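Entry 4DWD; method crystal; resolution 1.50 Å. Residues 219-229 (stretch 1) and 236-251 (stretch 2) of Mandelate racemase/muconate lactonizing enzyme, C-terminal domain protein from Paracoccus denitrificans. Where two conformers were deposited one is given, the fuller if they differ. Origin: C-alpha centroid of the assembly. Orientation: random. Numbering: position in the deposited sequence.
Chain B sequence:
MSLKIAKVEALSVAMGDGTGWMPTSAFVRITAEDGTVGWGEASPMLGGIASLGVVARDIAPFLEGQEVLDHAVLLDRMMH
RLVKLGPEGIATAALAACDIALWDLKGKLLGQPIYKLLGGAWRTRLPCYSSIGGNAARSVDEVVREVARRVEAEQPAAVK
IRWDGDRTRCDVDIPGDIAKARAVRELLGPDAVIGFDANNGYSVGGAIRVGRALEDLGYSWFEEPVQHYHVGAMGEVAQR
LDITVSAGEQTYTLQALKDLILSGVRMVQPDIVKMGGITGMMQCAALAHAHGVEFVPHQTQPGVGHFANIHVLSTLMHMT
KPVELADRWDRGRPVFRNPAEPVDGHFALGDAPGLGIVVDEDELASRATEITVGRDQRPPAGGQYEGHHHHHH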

# COMPACT_ATOMS: atom_id res chain seq x y z
N TYR B 219 -3.46 28.90 -13.33
CA TYR B 219 -2.27 29.14 -12.50
C TYR B 219 -1.28 27.98 -12.64
O TYR B 219 -1.68 26.84 -12.90
CB TYR B 219 -2.64 29.39 -11.03
CG TYR B 219 -2.97 30.85 -10.72
CD1 TYR B 219 -3.98 31.53 -11.41
CD2 TYR B 219 -2.27 31.54 -9.73
CE1 TYR B 219 -4.27 32.86 -11.15
CE2 TYR B 219 -2.55 32.88 -9.44
CZ TYR B 219 -3.55 33.53 -10.15
OH TYR B 219 -3.80 34.86 -9.86
N SER B 220 -0.00 28.30 -12.43
CA SER B 220 1.05 27.32 -12.66
C SER B 220 1.43 26.50 -11.44
O SER B 220 1.72 25.31 -11.57
CB SER B 220 2.28 27.98 -13.29
OG SER B 220 1.99 28.27 -14.65
N TRP B 221 1.42 27.10 -10.26
CA TRP B 221 1.70 26.36 -9.04
C TRP B 221 0.99 26.94 -7.87
O TRP B 221 0.54 28.10 -7.92
CB TRP B 221 3.20 26.18 -8.78
CG TRP B 221 3.97 27.31 -8.16
CD1 TRP B 221 4.30 27.48 -6.82
CD2 TRP B 221 4.57 28.45 -8.86
NE1 TRP B 221 5.06 28.61 -6.64
CE2 TRP B 221 5.26 29.24 -7.84
CE3 TRP B 221 4.62 28.86 -10.19
CZ2 TRP B 221 5.95 30.40 -8.16
CZ3 TRP B 221 5.33 30.03 -10.49
CH2 TRP B 221 5.97 30.78 -9.50
N PHE B 222 0.89 26.14 -6.81
CA PHE B 222 0.08 26.42 -5.62
C PHE B 222 0.92 26.05 -4.42
O PHE B 222 1.11 24.87 -4.13
CB PHE B 222 -1.19 25.56 -5.72
CG PHE B 222 -2.25 25.81 -4.66
CD1 PHE B 222 -2.35 27.01 -3.92
CD2 PHE B 222 -3.23 24.83 -4.45
CE1 PHE B 222 -3.39 27.19 -2.99
CE2 PHE B 222 -4.25 25.00 -3.52
CZ PHE B 222 -4.34 26.18 -2.80
N GLU B 223 1.46 27.06 -3.75
CA GLU B 223 2.46 26.87 -2.71
C GLU B 223 1.84 26.81 -1.32
O GLU B 223 0.98 27.62 -0.98
CB GLU B 223 3.49 28.01 -2.81
CG GLU B 223 4.69 27.90 -1.90
CD GLU B 223 5.84 28.80 -2.32
OE1 GLU B 223 5.90 29.19 -3.51
OE2 GLU B 223 6.69 29.10 -1.45
N GLU B 224 2.31 25.84 -0.53
CA GLU B 224 1.97 25.72 0.90
C GLU B 224 0.46 25.86 1.18
O GLU B 224 0.04 26.67 2.01
CB GLU B 224 2.80 26.70 1.74
CG GLU B 224 4.30 26.46 1.70
CD GLU B 224 4.79 25.46 2.74
OE1 GLU B 224 4.11 25.25 3.77
OE2 GLU B 224 5.88 24.89 2.55
N PRO B 225 -0.38 25.03 0.53
CA PRO B 225 -1.83 25.19 0.74
C PRO B 225 -2.32 24.92 2.18
O PRO B 225 -3.23 25.61 2.65
CB PRO B 225 -2.45 24.18 -0.25
CG PRO B 225 -1.34 23.23 -0.60
CD PRO B 225 -0.08 24.05 -0.54
N VAL B 226 -1.75 23.90 2.84
CA VAL B 226 -2.20 23.52 4.19
C VAL B 226 -1.09 23.80 5.20
O VAL B 226 0.02 24.16 4.82
CB VAL B 226 -2.65 22.03 4.24
CG1 VAL B 226 -3.77 21.81 3.22
CG2 VAL B 226 -1.49 21.06 4.00
N GLN B 227 -1.39 23.65 6.49
CA GLN B 227 -0.35 23.84 7.51
C GLN B 227 0.84 22.92 7.23
O GLN B 227 0.66 21.75 6.92
CB GLN B 227 -0.91 23.59 8.92
CG GLN B 227 -2.08 24.49 9.30
CD GLN B 227 -1.70 25.93 9.58
OE1 GLN B 227 -0.52 26.27 9.67
NE2 GLN B 227 -2.72 26.78 9.75
N HIS B 228 2.05 23.45 7.38
CA HIS B 228 3.24 22.71 6.96
C HIS B 228 3.47 21.47 7.79
O HIS B 228 4.10 20.53 7.32
CB HIS B 228 4.48 23.62 7.03
CG HIS B 228 5.16 23.61 8.37
ND1 HIS B 228 4.70 24.31 9.42
CD2 HIS B 228 6.28 22.91 8.82
CE1 HIS B 228 5.48 24.08 10.49
NE2 HIS B 228 6.44 23.21 10.12
N TYR B 229 2.96 21.48 9.02
CA TYR B 229 3.12 20.34 9.89
C TYR B 229 2.35 19.10 9.41
O TYR B 229 2.70 17.99 9.80
CB TYR B 229 2.84 20.69 11.37
CG TYR B 229 1.75 21.69 11.69
CD1 TYR B 229 0.41 21.30 11.73
CD2 TYR B 229 2.06 23.01 12.06
CE1 TYR B 229 -0.59 22.19 12.09
CE2 TYR B 229 1.06 23.91 12.41
CZ TYR B 229 -0.27 23.50 12.42
OH TYR B 229 -1.28 24.39 12.77
N GLU B 236 -1.10 14.68 -0.02
CA GLU B 236 -2.42 14.24 -0.48
C GLU B 236 -3.03 15.30 -1.40
O GLU B 236 -3.55 14.98 -2.49
CB GLU B 236 -3.35 13.98 0.71
CG GLU B 236 -4.78 13.67 0.30
CD GLU B 236 -5.67 13.37 1.48
OE1 GLU B 236 -5.27 12.54 2.33
OE2 GLU B 236 -6.78 13.95 1.56
N VAL B 237 -2.96 16.56 -0.96
CA VAL B 237 -3.51 17.64 -1.76
C VAL B 237 -2.74 17.72 -3.07
O VAL B 237 -3.36 17.88 -4.15
CB VAL B 237 -3.47 18.98 -0.99
CG1 VAL B 237 -3.77 20.17 -1.90
CG2 VAL B 237 -4.44 18.94 0.19
N ALA B 238 -1.42 17.56 -3.01
CA ALA B 238 -0.58 17.57 -4.22
C ALA B 238 -1.03 16.48 -5.22
O ALA B 238 -1.10 16.73 -6.42
CB ALA B 238 0.89 17.39 -3.85
N GLN B 239 -1.33 15.29 -4.73
CA GLN B 239 -1.71 14.21 -5.63
C GLN B 239 -3.14 14.31 -6.12
O GLN B 239 -3.45 13.81 -7.19
CB GLN B 239 -1.45 12.86 -4.98
CG GLN B 239 0.03 12.53 -4.84
CD GLN B 239 0.72 12.35 -6.18
OE1 GLN B 239 0.22 11.64 -7.07
NE2 GLN B 239 1.88 12.98 -6.33
N ARG B 240 -4.00 14.97 -5.34
CA ARG B 240 -5.42 15.09 -5.71
C ARG B 240 -5.65 16.15 -6.78
O ARG B 240 -6.55 16.01 -7.58
CB ARG B 240 -6.28 15.37 -4.47
CG ARG B 240 -6.48 14.11 -3.64
CD ARG B 240 -7.13 14.36 -2.29
NE ARG B 240 -8.55 14.64 -2.46
CZ ARG B 240 -9.39 14.83 -1.46
NH1 ARG B 240 -8.96 14.78 -0.20
NH2 ARG B 240 -10.67 15.08 -1.73
N LEU B 241 -4.82 17.19 -6.80
CA LEU B 241 -4.96 18.31 -7.74
C LEU B 241 -4.16 18.11 -9.01
O LEU B 241 -3.27 17.23 -9.07
CB LEU B 241 -4.55 19.62 -7.06
CG LEU B 241 -5.50 20.11 -5.97
CD1 LEU B 241 -4.85 21.33 -5.35
CD2 LEU B 241 -6.86 20.48 -6.55
N ASP B 242 -4.46 18.92 -10.02
CA ASP B 242 -3.67 18.98 -11.25
C ASP B 242 -2.61 20.08 -11.16
O ASP B 242 -1.47 19.87 -11.57
CB ASP B 242 -4.56 19.23 -12.47
CG ASP B 242 -5.46 18.05 -12.80
OD1 ASP B 242 -5.18 16.91 -12.36
OD2 ASP B 242 -6.46 18.30 -13.51
N ILE B 243 -3.00 21.24 -10.64
CA ILE B 243 -2.03 22.34 -10.45
C ILE B 243 -0.90 21.83 -9.55
O ILE B 243 -1.15 21.06 -8.62
CB ILE B 243 -2.68 23.62 -9.86
CG1 ILE B 243 -1.66 24.77 -9.79
CG2 ILE B 243 -3.31 23.35 -8.49
CD1 ILE B 243 -2.30 26.13 -9.54
N THR B 244 0.33 22.23 -9.83
CA THR B 244 1.48 21.74 -9.09
C THR B 244 1.50 22.34 -7.70
O THR B 244 1.65 23.55 -7.54
CB THR B 244 2.78 22.12 -9.79
OG1 THR B 244 2.75 21.61 -11.13
CG2 THR B 244 4.00 21.55 -9.04
N VAL B 245 1.34 21.48 -6.70
CA VAL B 245 1.43 21.88 -5.31
C VAL B 245 2.89 21.84 -4.89
O VAL B 245 3.60 20.88 -5.17
CB VAL B 245 0.56 20.97 -4.43
CG1 VAL B 245 0.87 21.17 -2.95
CG2 VAL B 245 -0.91 21.23 -4.73
N SER B 246 3.34 22.92 -4.25
CA SER B 246 4.73 23.01 -3.79
C SER B 246 4.81 23.23 -2.29
O SER B 246 3.90 23.79 -1.69
CB SER B 246 5.48 24.11 -4.56
OG SER B 246 4.97 25.39 -4.24
N ALA B 247 5.90 22.77 -1.70
CA ALA B 247 6.14 22.95 -0.28
C ALA B 247 7.62 22.79 -0.06
O ALA B 247 8.36 22.57 -1.02
CB ALA B 247 5.36 21.92 0.54
N GLY B 248 8.06 22.89 1.18
CA GLY B 248 9.47 22.71 1.50
C GLY B 248 10.11 23.91 2.16
O GLY B 248 11.18 23.79 2.75
N GLU B 249 9.49 25.07 2.10
CA GLU B 249 10.13 26.25 2.67
C GLU B 249 10.25 26.13 4.19
O GLU B 249 11.11 26.75 4.77
CB GLU B 249 9.40 27.54 2.29
CG GLU B 249 7.98 27.64 2.80
CD GLU B 249 7.60 29.06 3.12
OE1 GLU B 249 7.04 29.29 4.22
OE2 GLU B 249 7.85 29.95 2.28
N GLN B 250 9.36 25.36 4.81
CA GLN B 250 9.41 25.07 6.25
C GLN B 250 9.83 23.62 6.49
O GLN B 250 9.35 22.98 7.43
CB GLN B 250 8.08 25.35 6.92
CG GLN B 250 7.67 26.82 6.83
CD GLN B 250 6.38 27.08 7.59
OE1 GLN B 250 6.36 27.12 8.82
NE2 GLN B 250 5.29 27.27 6.85
N THR B 251 10.70 23.11 5.62
CA THR B 251 11.33 21.81 5.78
C THR B 251 12.84 22.03 5.95
O THR B 251 13.44 22.75 5.15
CB THR B 251 11.03 20.92 4.57
OG1 THR B 251 9.61 20.78 4.43
CG2 THR B 251 11.64 19.54 4.73
O HOH W 1 7.31 26.11 -0.03

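Two acidic side chains lie close together beside the end of a short parallel β-ladder: Glu223 OE2 and Glu249 OE2 are 4.0 Å apart, a pairing of like charges in a buried setting. Next to them Glu224 turns its carboxylate onto the backbone of the other stretch. Its CA-to-CB bond points sideways, but m rotamers at chi1 and chi2 bring the end of the chain nearer, and Glu224 OE2 accepts a hydrogen bond from Gly248 N at 3.3 Å. Water 1 accepts a hydrogen bond from Glu249 N (water O to Glu249 N, 3.2 Å) and its O lies 3.2 Å from Glu224 OE2, placed to donate to it, so the carboxylate meets Gly248 N directly and the water can link it to the next amide. Gly248 suits its place by its backbone: at phi 120° and psi -16° a CB would be jammed against the carbonyl O of Ala247. It opens a type I turn to Thr251, in which Thr251 N donates to Gly248 O at 3.0 Å.

The backbone ladder holds strand 221-223 alongside strand 244-246, their directions 25° apart. Phe222 N donates to Thr244 O at 2.8 Å and Ser246 N to Phe222 O at 3.0 Å, so Phe222 uses both its amide and its carbonyl. Glu224 N continues the pattern to Ser246 O at 2.8 Å, nearly straight at 173°. CA-H...O contacts lie between these bonds, among them Val245 CA to Phe222 O at 3.2 Å.

On one face of the sheet the apolar side chains pack. Phe222, with chi1 t, sets its CB 4.0 Å from Ile243 CD1, its CD2 4.3 Å from Val245 CG2, and the edge of its ring against Leu241, CD2 to CD1 4.0 Å. Ile243 is extended, t at both chi angles, which carries its CD1 to within 3.6 Å of Tyr219 CB as well. Farther along, Pro225 CG meets Val245 CG1 at 3.8 Å and Val237 CG1 at 4.1 Å, while Val226 CG1 approaches Val237 CG2 at 4.2 Å, so Val237, pointing toward the other stretch from its helix, packs against both Pro225 and Val226.

The face carrying Trp221, Glu223, Thr244 and Ser246 is more polar. Trp221 NE1 donates to Glu223 OE1 at 3.3 Å, a hydrogen bond between two side chains of the same strand. Ser246, small and in the p rotamer, fits beside them: its OG lies 3.4 Å from Trp221 CD1, at the ring edge, and 3.3 Å from Glu223 CB, and it is hydrogen-bonded elsewhere in the structure.

Beyond the ladder, His228 and Gln250 point toward each other. Gln250 CB sits over the imidazole face, 3.9 Å from the ring centroid, in a CH-pi contact. His228 ND1 and Gln250 OE1 are 3.3 Å apart but at a poor angle for a hydrogen bond; each has a partner elsewhere in the structure. Altogether the two stretches bury 790 Å², counting both sides.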